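PDB 4QMH: LP04448p from Drosophila melanogaster, which probably binds tubulin through its TOG domains, of which this is the fourth, and drives microtubule polymerization as a member of the XMAP215 family. Local coordinates for residues H64-S69 with P101-A106; H95-F100 with F135-I140; H182-I187 with D212-A217. All coordinates share one frame; numbering follows the deposited sequence.

Interaction 1 (H64-S69 with P101-A106); sequences HRLVDS and PGFLHA
One water links the backbones of Leu66 and Gly102, donating to two carbonyls across the contact. Its oxygen lies 2.8 Å from Leu66 O and 2.9 Å from Gly102 O, and it also lies at the edge of the His105 ring, near the ring plane. No direct hydrogen bond joins the segments 64-69 and 101-106, so the bridge is their polar link and the rest is apolar. The side chain of Leu66 sets out toward helix 96-106, with CG anti to its carbonyl carbon (chi1 -77°). Its CD1 comes 4.1 Å from Gly102 CA, an approach that a beta carbon on Gly102 would block, and 3.6 Å from Phe103 CE1. CD2 meets the same ring atom, 4.0 Å from Phe103 CE1. Phe103 starts away from segment 64-69, and its ring reaches back to Leu66 obliquely. An alanine in place of Leu66 would probably leave a gap beside Gly102 and the CE1-CD1 side of the Phe103 ring without this packing. Val67, itself exposed, adds a looser contact, its CG1 4.3 Å from His105 CD2. Past the end of helix 58-66 the chain is tied back by Asp68 OD2, which Arg65 grips side-on with NE (2.7 Å from OD2) and NH2, while Arg34 adds a further salt bridge. In the all-helical array, Leu66 also packs on Thr77 and Leu78 of helix 71-88, and Phe103 on Cys121 and Ile122 of helix 112-129, whose Phe125 meets its ring edge-to-face.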
loop_
_atom_site.group_PDB
_atom_site.type_symbol
_atom_site.label_atom_id
_atom_site.label_comp_id
_atom_site.label_asym_id
_atom_site.label_seq_id
_atom_site.Cartn_x
_atom_site.Cartn_y
_atom_site.Cartn_z
ATOM N N HIS A 64 -10.713 8.495 -4.291
ATOM C CA HIS A 64 -10.601 9.935 -4.487
ATOM C C HIS A 64 -10.461 10.679 -3.153
ATOM O O HIS A 64 -9.717 11.661 -3.044
ATOM C CB HIS A 64 -11.809 10.474 -5.253
ATOM C CG HIS A 64 -11.766 10.216 -6.726
ATOM N ND1 HIS A 64 -12.496 9.215 -7.327
ATOM C CD2 HIS A 64 -11.096 10.843 -7.721
ATOM C CE1 HIS A 64 -12.272 9.229 -8.629
ATOM N NE2 HIS A 64 -11.425 10.207 -8.894
ATOM N N ARG A 65 -11.185 10.228 -2.131
ATOM C CA ARG A 65 -11.110 10.915 -0.840
ATOM C C ARG A 65 -9.782 10.675 -0.110
ATOM O O ARG A 65 -9.333 11.513 0.671
ATOM C CB ARG A 65 -12.320 10.546 0.039
ATOM C CG ARG A 65 -13.667 10.811 -0.656
ATOM C CD ARG A 65 -14.120 12.283 -0.654
ATOM N NE ARG A 65 -13.270 13.185 -1.432
ATOM C CZ ARG A 65 -13.355 13.373 -2.747
ATOM N NH1 ARG A 65 -14.255 12.717 -3.470
ATOM N NH2 ARG A 65 -12.544 14.240 -3.342
ATOM N N LEU A 66 -9.143 9.535 -0.373
ATOM C CA LEU A 66 -7.838 9.252 0.214
ATOM C C LEU A 66 -6.805 10.277 -0.251
ATOM O O LEU A 66 -5.838 10.549 0.460
ATOM C CB LEU A 66 -7.373 7.839 -0.174
ATOM C CG LEU A 66 -8.028 6.672 0.571
ATOM C CD1 LEU A 66 -7.636 5.333 -0.043
ATOM C CD2 LEU A 66 -7.622 6.725 2.033
ATOM N N VAL A 67 -7.017 10.804 -1.456
ATOM C CA VAL A 67 -6.143 11.838 -2.032
ATOM C C VAL A 67 -6.863 13.183 -2.143
ATOM O O VAL A 67 -6.636 13.967 -3.070
ATOM C CB VAL A 67 -5.591 11.419 -3.419
ATOM C CG1 VAL A 67 -4.794 10.135 -3.292
ATOM C CG2 VAL A 67 -6.709 11.267 -4.449
ATOM N N ASP A 68 -7.750 13.440 -1.188
ATOM C CA ASP A 68 -8.488 14.695 -1.154
ATOM C C ASP A 68 -7.527 15.867 -0.980
ATOM O O ASP A 68 -6.488 15.739 -0.341
ATOM C CB ASP A 68 -9.480 14.669 0.011
ATOM C CG ASP A 68 -10.620 15.656 -0.165
ATOM O OD1 ASP A 68 -10.455 16.836 0.198
ATOM O OD2 ASP A 68 -11.690 15.238 -0.646
ATOM N N SER A 69 -7.903 17.026 -1.512
ATOM C CA SER A 69 -7.080 18.218 -1.352
ATOM C C SER A 69 -7.205 18.805 0.059
ATOM O O SER A 69 -6.377 19.603 0.494
ATOM C CB SER A 69 -7.435 19.253 -2.417
ATOM O OG SER A 69 -8.815 19.572 -2.358
ATOM N N PRO A 101 -3.247 2.182 -3.814
ATOM C CA PRO A 101 -2.473 3.326 -4.319
ATOM C C PRO A 101 -2.636 4.573 -3.451
ATOM O O PRO A 101 -1.662 5.318 -3.251
ATOM C CB PRO A 101 -3.063 3.557 -5.707
ATOM C CG PRO A 101 -3.475 2.154 -6.148
ATOM C CD PRO A 101 -4.037 1.535 -4.880
ATOM N N GLY A 102 -3.842 4.780 -2.923
ATOM C CA GLY A 102 -4.101 5.926 -2.062
ATOM C C GLY A 102 -3.405 5.805 -0.714
ATOM O O GLY A 102 -2.891 6.781 -0.183
ATOM N N PHE A 103 -3.400 4.601 -0.147
ATOM C CA PHE A 103 -2.651 4.345 1.077
ATOM C C PHE A 103 -1.171 4.634 0.859
ATOM O O PHE A 103 -0.511 5.256 1.693
ATOM C CB PHE A 103 -2.772 2.880 1.514
ATOM C CG PHE A 103 -4.166 2.424 1.815
ATOM C CD1 PHE A 103 -5.194 3.320 2.066
ATOM C CD2 PHE A 103 -4.438 1.067 1.847
ATOM C CE1 PHE A 103 -6.473 2.863 2.345
ATOM C CE2 PHE A 103 -5.718 0.594 2.133
ATOM C CZ PHE A 103 -6.740 1.502 2.377
ATOM N N LEU A 104 -0.642 4.166 -0.266
ATOM C CA LEU A 104 0.775 4.350 -0.535
ATOM C C LEU A 104 1.078 5.830 -0.656
ATOM O O LEU A 104 2.111 6.310 -0.192
ATOM C CB LEU A 104 1.182 3.627 -1.820
ATOM C CG LEU A 104 1.244 2.098 -1.778
ATOM C CD1 LEU A 104 1.520 1.563 -3.177
ATOM C CD2 LEU A 104 2.293 1.622 -0.765
ATOM N N HIS A 105 0.184 6.560 -1.307
ATOM C CA HIS A 105 0.431 7.964 -1.506
ATOM C C HIS A 105 0.463 8.717 -0.175
ATOM O O HIS A 105 1.257 9.643 0.000
ATOM C CB HIS A 105 -0.600 8.569 -2.447
ATOM C CG HIS A 105 -0.228 9.934 -2.910
ATOM N ND1 HIS A 105 0.779 10.159 -3.825
ATOM C CD2 HIS A 105 -0.697 11.150 -2.551
ATOM C CE1 HIS A 105 0.896 11.461 -4.025
ATOM N NE2 HIS A 105 0.016 12.082 -3.261
ATOM N N ALA A 106 -0.375 8.301 0.775
ATOM C CA ALA A 106 -0.405 8.952 2.081
ATOM C C ALA A 106 0.850 8.654 2.900
ATOM O O ALA A 106 1.126 9.344 3.881
ATOM C CB ALA A 106 -1.662 8.526 2.867
HETATM O O HOH W 1 -3.283 9.661 -0.421
#

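Interaction 2 (H95-F100 with F135-I140); sequences HVRNLF and FESEMI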
loop_
_atom_site.group_PDB
_atom_site.type_symbol
_atom_site.label_atom_id
_atom_site.label_comp_id
_atom_site.label_asym_id
_atom_site.label_seq_id
_atom_site.Cartn_x
_atom_site.Cartn_y
_atom_site.Cartn_z
ATOM N N HIS A 95 -10.886 -4.842 -2.925
ATOM C CA HIS A 95 -10.809 -3.400 -3.130
ATOM C C HIS A 95 -9.407 -2.845 -3.044
ATOM O O HIS A 95 -9.217 -1.635 -3.109
ATOM C CB HIS A 95 -11.726 -2.710 -2.127
ATOM C CG HIS A 95 -13.120 -3.221 -2.203
ATOM N ND1 HIS A 95 -13.927 -2.985 -3.297
ATOM C CD2 HIS A 95 -13.824 -4.037 -1.386
ATOM C CE1 HIS A 95 -15.086 -3.589 -3.124
ATOM N NE2 HIS A 95 -15.048 -4.242 -1.972
ATOM N N VAL A 96 -8.429 -3.735 -2.951
ATOM C CA VAL A 96 -7.032 -3.322 -2.842
ATOM C C VAL A 96 -6.577 -2.491 -4.049
ATOM O O VAL A 96 -5.912 -1.461 -3.902
ATOM C CB VAL A 96 -6.115 -4.555 -2.617
ATOM C CG1 VAL A 96 -4.666 -4.229 -2.960
ATOM C CG2 VAL A 96 -6.249 -5.041 -1.187
ATOM N N ARG A 97 -6.959 -2.915 -5.249
ATOM C CA ARG A 97 -6.582 -2.164 -6.442
ATOM C C ARG A 97 -7.060 -0.702 -6.416
ATOM O O ARG A 97 -6.367 0.196 -6.903
ATOM C CB ARG A 97 -7.086 -2.889 -7.687
ATOM C CG ARG A 97 -6.692 -2.256 -8.982
ATOM C CD ARG A 97 -7.160 -3.117 -10.140
ATOM N NE ARG A 97 -6.908 -2.451 -11.404
ATOM C CZ ARG A 97 -5.758 -2.523 -12.054
ATOM N NH1 ARG A 97 -4.761 -3.245 -11.550
ATOM N NH2 ARG A 97 -5.610 -1.878 -13.203
ATOM N N ASN A 98 -8.236 -0.455 -5.838
ATOM C CA ASN A 98 -8.724 0.915 -5.705
ATOM C C ASN A 98 -8.043 1.704 -4.590
ATOM O O ASN A 98 -7.701 2.873 -4.768
ATOM C CB ASN A 98 -10.246 0.938 -5.504
ATOM C CG ASN A 98 -11.016 0.822 -6.812
ATOM O OD1 ASN A 98 -10.951 1.707 -7.672
ATOM N ND2 ASN A 98 -11.764 -0.259 -6.958
ATOM N N LEU A 99 -7.834 1.063 -3.445
ATOM C CA LEU A 99 -7.482 1.794 -2.230
ATOM C C LEU A 99 -5.995 1.823 -1.921
ATOM O O LEU A 99 -5.506 2.791 -1.355
ATOM C CB LEU A 99 -8.218 1.220 -1.023
ATOM C CG LEU A 99 -9.736 1.219 -1.193
ATOM C CD1 LEU A 99 -10.385 0.533 0.005
ATOM C CD2 LEU A 99 -10.255 2.641 -1.366
ATOM N N PHE A 100 -5.287 0.756 -2.270
ATOM C CA PHE A 100 -3.863 0.660 -1.950
ATOM C C PHE A 100 -3.016 1.805 -2.543
ATOM O O PHE A 100 -2.158 2.344 -1.853
ATOM C CB PHE A 100 -3.339 -0.727 -2.368
ATOM C CG PHE A 100 -1.910 -1.012 -1.979
ATOM C CD1 PHE A 100 -1.454 -0.793 -0.686
ATOM C CD2 PHE A 100 -1.037 -1.583 -2.901
ATOM C CE1 PHE A 100 -0.148 -1.102 -0.326
ATOM C CE2 PHE A 100 0.274 -1.882 -2.548
ATOM C CZ PHE A 100 0.714 -1.644 -1.256
ATOM N N PHE A 135 1.068 -6.891 -4.335
ATOM C CA PHE A 135 2.208 -7.147 -5.215
ATOM C C PHE A 135 1.749 -7.455 -6.635
ATOM O O PHE A 135 2.059 -8.502 -7.203
ATOM C CB PHE A 135 3.080 -8.259 -4.617
ATOM C CG PHE A 135 3.702 -7.867 -3.311
ATOM C CD1 PHE A 135 4.856 -7.099 -3.289
ATOM C CD2 PHE A 135 3.113 -8.217 -2.108
ATOM C CE1 PHE A 135 5.434 -6.711 -2.076
ATOM C CE2 PHE A 135 3.671 -7.818 -0.896
ATOM C CZ PHE A 135 4.842 -7.063 -0.885
ATOM N N GLU A 136 1.009 -6.501 -7.188
ATOM C CA GLU A 136 0.417 -6.601 -8.507
ATOM C C GLU A 136 0.389 -5.228 -9.155
ATOM O O GLU A 136 0.293 -4.204 -8.471
ATOM C CB GLU A 136 -1.016 -7.136 -8.418
ATOM C CG GLU A 136 -1.108 -8.533 -7.813
ATOM C CD GLU A 136 -2.344 -9.297 -8.277
ATOM O OE1 GLU A 136 -3.068 -8.779 -9.143
ATOM O OE2 GLU A 136 -2.583 -10.415 -7.779
ATOM N N SER A 137 0.485 -5.226 -10.480
ATOM C CA SER A 137 0.237 -4.046 -11.298
ATOM C C SER A 137 1.183 -2.884 -11.049
ATOM O O SER A 137 0.878 -1.750 -11.408
ATOM C CB SER A 137 -1.218 -3.601 -11.135
ATOM O OG SER A 137 -2.090 -4.649 -11.516
ATOM N N GLU A 138 2.332 -3.190 -10.450
ATOM C CA GLU A 138 3.378 -2.207 -10.177
ATOM C C GLU A 138 2.912 -1.045 -9.312
ATOM O O GLU A 138 3.412 0.062 -9.441
ATOM C CB GLU A 138 4.020 -1.697 -11.472
ATOM C CG GLU A 138 4.744 -2.819 -12.237
ATOM C CD GLU A 138 5.500 -2.346 -13.483
ATOM O OE1 GLU A 138 5.663 -1.125 -13.686
ATOM O OE2 GLU A 138 5.941 -3.211 -14.271
ATOM N N MET A 139 1.967 -1.296 -8.419
ATOM C CA MET A 139 1.528 -0.236 -7.505
ATOM C C MET A 139 2.669 0.260 -6.629
ATOM O O MET A 139 2.860 1.465 -6.455
ATOM C CB MET A 139 0.353 -0.704 -6.651
ATOM C CG MET A 139 -0.914 -0.886 -7.469
ATOM S SD MET A 139 -2.329 -1.490 -6.520
ATOM C CE MET A 139 -1.809 -3.146 -6.107
ATOM N N ILE A 140 3.433 -0.677 -6.088
ATOM C CA ILE A 140 4.567 -0.313 -5.240
ATOM C C ILE A 140 5.671 0.394 -6.052
ATOM O O ILE A 140 6.160 1.461 -5.662
ATOM C CB ILE A 140 5.071 -1.550 -4.468
ATOM C CG1 ILE A 140 4.052 -1.926 -3.381
ATOM C CG2 ILE A 140 6.439 -1.306 -3.853
ATOM C CD1 ILE A 140 4.258 -3.328 -2.808
#
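Ser137 meets Arg97 where the loop ahead of helix 139-145 passes helix 96-106. Its OG lies 3.0 Å from Arg97 NH1, at the edge of the guanidinium and near its plane, and its CB is 3.6 Å from the same nitrogen. Arg97 spans the distance with a chain extended from CG to NE. Ser137 and Glu138 both have left-handed backbone conformations just ahead of the helix; Glu138 holds the N-cap position, and its N bonds to Asp175 OD1. Met139, first in the helix, points toward helix 96-106 and makes a Met-aromatic contact with Phe100, its SD 5.2 Å from the ring centroid and at the ring edge. Such apolar seams between helices that lie side by side, though not consecutive in sequence, build the HEAT-repeat solenoid of a TOG domain. The Met139 chain bends at its last torsion (chi3 -68°), which sets CE 3.6 Å from Phe100 CD2 and 4.4 Å from Val96 CG1. The Phe100 ring is also stacked with Phe134. Ile140 completes the ring-edge contact through CG1, 3.9 Å from Phe100 CE2, and itself packs on Leu155, Trp158 and Leu159 of helix 149-162.

Interaction 3 (H182-I187 with D212-A217); sequences HLYAHI and DAMNRA
Tyr184 hydrogen-bonds from its OH to the backbone carbonyl of Met214, 2.7 Å from OH to Met214 O. The bond joins two helices of the HEAT-repeat array that makes up a TOG domain, helix 173-186 and helix 211-221, whose short segments run at 71° to each other with axes 12.2 Å apart at closest approach. That spacing is wide, and the tyrosine bridges it with the full length of its ring. The carbonyl oxygen lies at the edge of the ring, near its plane, while the hydroxyl stands above the carbonyl plane, 47° out of it. Two further contacts lie beside the bond: Met214 CB is 3.4 Å from Tyr184 OH, and Ala217 CB lies 4.4 Å from Tyr184 CE2, on the side of the ring that faces the next turn of helix 211-221. The Met214 chain starts across the direction of the contact and bends at its last torsion (chi3 71°), which brings CE 3.7 Å from Leu183 CD2; the two side chains cross at about a right angle. The CE methyl is also 4.3 Å from Tyr184 CE1, and so sits near both Leu183 and Tyr184. In the next shell, Ile229 and Leu233 of helix 226-236 pack on Tyr184, and Leu233 also touches Met214, which in turn rests on Ile205 and Met206 of helix 192-209. Leu183 is backed by Trp156 of helix 149-162, and the indole is itself anchored to helix 173-186 by a hydrogen bond from Trp156 NE1 to His186 ND1.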
loop_
_atom_site.group_PDB
_atom_site.type_symbol
_atom_site.label_atom_id
_atom_site.label_comp_id
_atom_site.label_asym_id
_atom_site.label_seq_id
_atom_site.Cartn_x
_atom_site.Cartn_y
_atom_site.Cartn_z
ATOM N N HIS A 182 14.456 0.607 -8.811
ATOM C CA HIS A 182 14.315 1.623 -7.770
ATOM C C HIS A 182 15.203 1.250 -6.594
ATOM O O HIS A 182 15.817 2.110 -5.980
ATOM C CB HIS A 182 12.857 1.761 -7.357
ATOM C CG HIS A 182 11.944 1.980 -8.519
ATOM N ND1 HIS A 182 11.957 3.141 -9.260
ATOM C CD2 HIS A 182 11.018 1.176 -9.090
ATOM C CE1 HIS A 182 11.064 3.049 -10.230
ATOM N NE2 HIS A 182 10.481 1.866 -10.150
ATOM N N LEU A 183 15.302 -0.041 -6.302
ATOM C CA LEU A 183 16.199 -0.484 -5.249
ATOM C C LEU A 183 17.629 -0.055 -5.590
ATOM O O LEU A 183 18.352 0.469 -4.741
ATOM C CB LEU A 183 16.141 -2.001 -5.127
ATOM C CG LEU A 183 17.074 -2.605 -4.080
ATOM C CD1 LEU A 183 16.602 -2.243 -2.699
ATOM C CD2 LEU A 183 17.077 -4.112 -4.256
ATOM N N TYR A 184 18.040 -0.283 -6.837
ATOM C CA TYR A 184 19.424 -0.006 -7.229
ATOM C C TYR A 184 19.750 1.489 -7.213
ATOM O O TYR A 184 20.886 1.889 -6.948
ATOM C CB TYR A 184 19.740 -0.627 -8.593
ATOM C CG TYR A 184 19.815 -2.142 -8.564
ATOM C CD1 TYR A 184 19.737 -2.838 -7.362
ATOM C CD2 TYR A 184 19.991 -2.874 -9.736
ATOM C CE1 TYR A 184 19.813 -4.221 -7.327
ATOM C CE2 TYR A 184 20.070 -4.265 -9.710
ATOM C CZ TYR A 184 19.979 -4.925 -8.499
ATOM O OH TYR A 184 20.052 -6.300 -8.456
ATOM N N ALA A 185 18.753 2.321 -7.479
ATOM C CA ALA A 185 18.955 3.762 -7.362
ATOM C C ALA A 185 18.965 4.203 -5.901
ATOM O O ALA A 185 19.810 5.000 -5.490
ATOM C CB ALA A 185 17.887 4.505 -8.116
ATOM N N HIS A 186 18.021 3.685 -5.120
ATOM C CA HIS A 186 17.809 4.187 -3.761
ATOM C C HIS A 186 18.840 3.705 -2.744
ATOM O O HIS A 186 19.024 4.341 -1.710
ATOM C CB HIS A 186 16.371 3.916 -3.297
ATOM C CG HIS A 186 15.338 4.571 -4.156
ATOM N ND1 HIS A 186 13.993 4.269 -4.080
ATOM C CD2 HIS A 186 15.455 5.510 -5.125
ATOM C CE1 HIS A 186 13.332 4.990 -4.964
ATOM N NE2 HIS A 186 14.199 5.749 -5.616
ATOM N N ILE A 187 19.508 2.591 -3.039
ATOM C CA ILE A 187 20.663 2.165 -2.270
ATOM C C ILE A 187 21.685 3.289 -2.230
ATOM O O ILE A 187 22.467 3.390 -1.291
ATOM C CB ILE A 187 21.310 0.925 -2.911
ATOM C CG1 ILE A 187 20.562 -0.332 -2.482
ATOM C CG2 ILE A 187 22.781 0.820 -2.535
ATOM C CD1 ILE A 187 20.983 -1.541 -3.268
ATOM N N ASP A 212 21.241 -14.708 -8.280
ATOM C CA ASP A 212 21.521 -14.753 -9.709
ATOM C C ASP A 212 20.642 -13.796 -10.523
ATOM O O ASP A 212 21.139 -13.068 -11.386
ATOM C CB ASP A 212 21.379 -16.185 -10.237
ATOM C CG ASP A 212 22.488 -17.108 -9.745
ATOM O OD1 ASP A 212 23.515 -16.607 -9.229
ATOM O OD2 ASP A 212 22.340 -18.339 -9.895
ATOM N N ALA A 213 19.346 -13.783 -10.231
ATOM C CA ALA A 213 18.414 -12.914 -10.943
ATOM C C ALA A 213 18.729 -11.439 -10.684
ATOM O O ALA A 213 18.660 -10.607 -11.589
ATOM C CB ALA A 213 16.971 -13.237 -10.558
ATOM N N MET A 214 19.104 -11.116 -9.452
ATOM C CA MET A 214 19.392 -9.721 -9.128
ATOM C C MET A 214 20.692 -9.284 -9.772
ATOM O O MET A 214 20.814 -8.155 -10.249
ATOM C CB MET A 214 19.415 -9.497 -7.617
ATOM C CG MET A 214 18.060 -9.744 -6.988
ATOM S SD MET A 214 17.995 -9.364 -5.240
ATOM C CE MET A 214 18.070 -7.568 -5.258
ATOM N N ASN A 215 21.663 -10.189 -9.803
ATOM C CA ASN A 215 22.925 -9.906 -10.466
ATOM C C ASN A 215 22.753 -9.746 -11.985
ATOM O O ASN A 215 23.397 -8.898 -12.601
ATOM C CB ASN A 215 23.942 -10.990 -10.136
ATOM C CG ASN A 215 25.320 -10.643 -10.613
ATOM O OD1 ASN A 215 25.944 -9.716 -10.105
ATOM N ND2 ASN A 215 25.809 -11.382 -11.604
ATOM N N ARG A 216 21.867 -10.539 -12.579
ATOM C CA ARG A 216 21.560 -10.399 -14.003
ATOM C C ARG A 216 20.934 -9.044 -14.292
ATOM O O ARG A 216 21.252 -8.393 -15.294
ATOM C CB ARG A 216 20.614 -11.506 -14.480
ATOM C CG ARG A 216 21.281 -12.850 -14.677
ATOM C CD ARG A 216 20.416 -13.787 -15.509
ATOM N NE ARG A 216 19.172 -14.159 -14.838
ATOM C CZ ARG A 216 19.057 -15.173 -13.986
ATOM N NH1 ARG A 216 20.115 -15.916 -13.689
ATOM N NH2 ARG A 216 17.885 -15.444 -13.425
ATOM N N ALA A 217 20.034 -8.628 -13.407
ATOM C CA ALA A 217 19.383 -7.331 -13.530
ATOM C C ALA A 217 20.412 -6.210 -13.437
ATOM O O ALA A 217 20.322 -5.211 -14.149
ATOM C CB ALA A 217 18.306 -7.176 -12.456
#

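Interactions 1 and 2 share helix 96-106 and touch, their centres 12 Å apart: Leu66 CD1 packs on Leu99 O, and Leu104 CD1 on Met139 O. Their segments alternate along the chain, so this helix is joined to helix 58-66 before it and to the start of helix 139-145 after it. Interaction 3 follows in series toward the C-terminal end, 29 Å from interaction 1 and 22 Å from interaction 2 between centres, and touches neither. Helix 173-186 spans part of that interval, since Ile140 packs on Met179 and His182 on Ala141. The three contacts thus join successive parts of one elongated helical array, consistent with a single TOG domain.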